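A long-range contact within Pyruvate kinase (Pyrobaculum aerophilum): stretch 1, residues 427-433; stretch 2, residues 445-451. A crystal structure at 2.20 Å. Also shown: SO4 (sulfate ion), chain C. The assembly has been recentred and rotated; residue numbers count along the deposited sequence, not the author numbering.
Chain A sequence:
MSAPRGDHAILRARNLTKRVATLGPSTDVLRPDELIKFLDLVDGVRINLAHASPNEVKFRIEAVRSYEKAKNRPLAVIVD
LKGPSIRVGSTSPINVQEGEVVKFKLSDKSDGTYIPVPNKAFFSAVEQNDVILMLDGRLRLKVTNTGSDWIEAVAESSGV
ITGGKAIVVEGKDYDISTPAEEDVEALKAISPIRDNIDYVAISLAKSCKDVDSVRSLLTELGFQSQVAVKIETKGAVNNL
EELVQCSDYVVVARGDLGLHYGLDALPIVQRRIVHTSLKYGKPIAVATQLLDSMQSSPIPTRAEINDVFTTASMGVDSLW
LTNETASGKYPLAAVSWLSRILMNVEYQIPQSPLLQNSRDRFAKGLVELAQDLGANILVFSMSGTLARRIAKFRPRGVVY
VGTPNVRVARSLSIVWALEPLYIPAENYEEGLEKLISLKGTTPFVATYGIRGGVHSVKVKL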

# COMPACT_ATOMS: atom_id res chain seq x y z
N ASN A 427 29.69 16.88 25.70
CA ASN A 427 29.48 15.66 24.94
C ASN A 427 27.99 15.57 24.59
O ASN A 427 27.19 16.40 25.04
CB ASN A 427 29.93 14.45 25.77
CG ASN A 427 29.26 14.38 27.14
OD1 ASN A 427 28.04 14.46 27.25
ND2 ASN A 427 30.06 14.23 28.19
N TYR A 428 27.64 14.55 23.82
CA TYR A 428 26.29 14.39 23.31
C TYR A 428 25.28 14.21 24.42
O TYR A 428 24.26 14.89 24.43
CB TYR A 428 26.22 13.18 22.39
CG TYR A 428 26.63 13.47 20.98
CD1 TYR A 428 27.77 12.88 20.44
CD2 TYR A 428 25.89 14.33 20.17
CE1 TYR A 428 28.15 13.13 19.13
CE2 TYR A 428 26.26 14.59 18.85
CZ TYR A 428 27.39 13.97 18.35
OH TYR A 428 27.79 14.21 17.06
N GLU A 429 25.60 13.31 25.35
CA GLU A 429 24.69 12.96 26.43
C GLU A 429 24.35 14.16 27.31
O GLU A 429 23.19 14.36 27.65
CB GLU A 429 25.19 11.75 27.25
CG GLU A 429 24.04 10.89 27.85
CD GLU A 429 23.31 9.99 26.81
OE1 GLU A 429 23.98 9.14 26.20
OE2 GLU A 429 22.07 10.14 26.62
N GLU A 430 25.35 14.99 27.63
CA GLU A 430 25.12 16.22 28.40
C GLU A 430 24.32 17.25 27.57
O GLU A 430 23.40 17.90 28.08
CB GLU A 430 26.47 16.77 28.90
CG GLU A 430 26.47 18.24 29.34
CD GLU A 430 27.86 18.74 29.74
OE1 GLU A 430 28.52 18.09 30.60
OE2 GLU A 430 28.30 19.79 29.21
N GLY A 431 24.67 17.37 26.29
CA GLY A 431 23.93 18.23 25.38
C GLY A 431 22.46 17.88 25.29
O GLY A 431 21.60 18.75 25.43
N LEU A 432 22.17 16.60 25.08
CA LEU A 432 20.77 16.14 24.97
C LEU A 432 19.97 16.40 26.26
O LEU A 432 18.80 16.77 26.20
CB LEU A 432 20.67 14.68 24.53
CG LEU A 432 19.30 14.26 23.98
CD1 LEU A 432 18.92 15.00 22.68
CD2 LEU A 432 19.20 12.74 23.79
N GLU A 433 20.59 16.19 27.41
CA GLU A 433 19.87 16.38 28.67
C GLU A 433 19.58 17.86 28.95
O GLU A 433 18.50 18.17 29.43
CB GLU A 433 20.55 15.66 29.85
CG GLU A 433 20.71 14.12 29.67
CD GLU A 433 19.38 13.33 29.42
OE1 GLU A 433 18.40 13.50 30.19
OE2 GLU A 433 19.33 12.53 28.44
N VAL A 445 10.42 13.09 21.28
CA VAL A 445 11.38 12.13 20.76
C VAL A 445 12.70 12.89 20.63
O VAL A 445 12.84 13.75 19.74
CB VAL A 445 10.95 11.58 19.39
CG1 VAL A 445 12.05 10.71 18.76
CG2 VAL A 445 9.63 10.79 19.48
N ALA A 446 13.65 12.59 21.52
CA ALA A 446 14.93 13.30 21.58
C ALA A 446 16.08 12.38 21.16
O ALA A 446 16.18 11.28 21.65
CB ALA A 446 15.16 13.84 22.99
N THR A 447 16.93 12.85 20.24
CA THR A 447 18.07 12.05 19.74
C THR A 447 19.40 12.76 19.58
O THR A 447 19.48 13.97 19.44
CB THR A 447 17.88 11.51 18.28
OG1 THR A 447 16.92 12.30 17.56
CG2 THR A 447 17.55 10.11 18.26
N TYR A 448 20.44 11.94 19.52
CA TYR A 448 21.69 12.30 18.88
C TYR A 448 22.27 11.04 18.21
O TYR A 448 21.88 9.90 18.53
CB TYR A 448 22.70 12.91 19.87
CG TYR A 448 23.19 11.97 20.95
CD1 TYR A 448 24.12 10.98 20.65
CD2 TYR A 448 22.72 12.06 22.26
CE1 TYR A 448 24.57 10.09 21.61
CE2 TYR A 448 23.17 11.18 23.24
CZ TYR A 448 24.10 10.20 22.90
OH TYR A 448 24.56 9.30 23.82
N GLY A 449 23.20 11.25 17.27
CA GLY A 449 23.96 10.14 16.75
C GLY A 449 24.85 10.47 15.59
O GLY A 449 24.44 11.16 14.66
N ILE A 450 26.08 9.96 15.64
CA ILE A 450 27.04 10.13 14.55
C ILE A 450 27.40 8.80 13.93
O ILE A 450 27.30 7.76 14.60
CB ILE A 450 28.37 10.83 14.98
CG1 ILE A 450 28.99 10.18 16.21
CG2 ILE A 450 28.14 12.29 15.22
CD1 ILE A 450 30.24 9.38 15.91
N ARG A 451 27.80 8.84 12.66
CA ARG A 451 28.27 7.66 11.94
C ARG A 451 29.29 6.87 12.76
O ARG A 451 30.26 7.44 13.29
CB ARG A 451 28.88 8.05 10.60
CG ARG A 451 28.76 6.94 9.58
CD ARG A 451 29.81 7.04 8.50
NE ARG A 451 29.52 6.10 7.42
CZ ARG A 451 29.52 4.76 7.53
NH1 ARG A 451 29.81 4.17 8.69
NH2 ARG A 451 29.22 4.02 6.47
S SO4 C . 25.97 15.59 14.12
O1 SO4 C . 26.28 15.78 15.52
O2 SO4 C . 26.61 16.67 13.35
O3 SO4 C . 24.53 15.64 13.89
O4 SO4 C . 26.45 14.31 13.61

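A helix that begins at Tyr428 lies against a strand that begins earlier in the chain and runs through Val445 and Ala446 to Tyr448, the two axes passing 9.0 Å apart and running nearly antiparallel at 155°. That spacing leaves room for one layer of side chains, and the helix fills it with residues one turn apart: Tyr428 and Leu432 both direct CA-to-CB toward the strand. The strand answers by alternation, with Ala446 and Tyr448 pointing toward the helix and Thr447 away.

The helix start is fixed locally. Asn427, with chi1 at p, turns its side chain toward the first turn, so that OD1 accepts from Glu430 N at 2.8 Å, capping an amide that the first turn leaves without a backbone partner. The regular ladder then begins, Gly431 N to Asn427 O at 3.0 Å and Leu432 N to Tyr428 O at 2.8 Å, with Tyr428 as the first helical residue.

Tyr448 is the centre of the contact. Its chi1 is p, and the ring extends across the direction of the helix, where Tyr428 CB sits 3.4 Å from the centroid of the Tyr448 ring and almost on its normal, a CH-pi contact over the face. Tyr428, with chi1 at m (-85°), lays its own ring nearly parallel to that of Tyr448, the planes at 15°. The rings are slid apart, centroids 4.8 Å from each other, so they barely overlap; the shift puts Tyr428 CD2 3.5 Å from Tyr448 CB. Each tyrosine thus packs ring against the other's CB, a compact way to mate two aromatics.

The phenol end of Tyr448 is satisfied by Glu429. This glutamate leaves the helix sideways, yet its chi1 of -149°, off the wells, and chi2 at p bend the chain so that its carboxylate comes nearer the strand. Tyr448 OH donates to Glu429 OE1 at 2.5 Å, a very short bond, with the oxygen near the ring plane, where a phenol hydroxyl can readily direct its proton.

Farther along, Leu432 adopts the t,p rotamer common for leucine in helices. It spreads its methyls over the strand: Leu432 CD1 lies 3.9 Å from Ala446 CB and Leu432 CD2 3.9 Å from Tyr448 CD2, and both methyls come near Ala446 CB. Leu432 CD1 also lies 3.4 Å from Thr447 O, so this methyl rests on the strand backbone as well as on Ala446.

At the other end, Ile450 CG2 packs 3.6 Å from Tyr428 CZ. A sulfate, probably from the crystallisation liquor, accepts a hydrogen bond from Tyr428 OH to its O1 at 2.7 Å, although the hydroxyl's position is less certain.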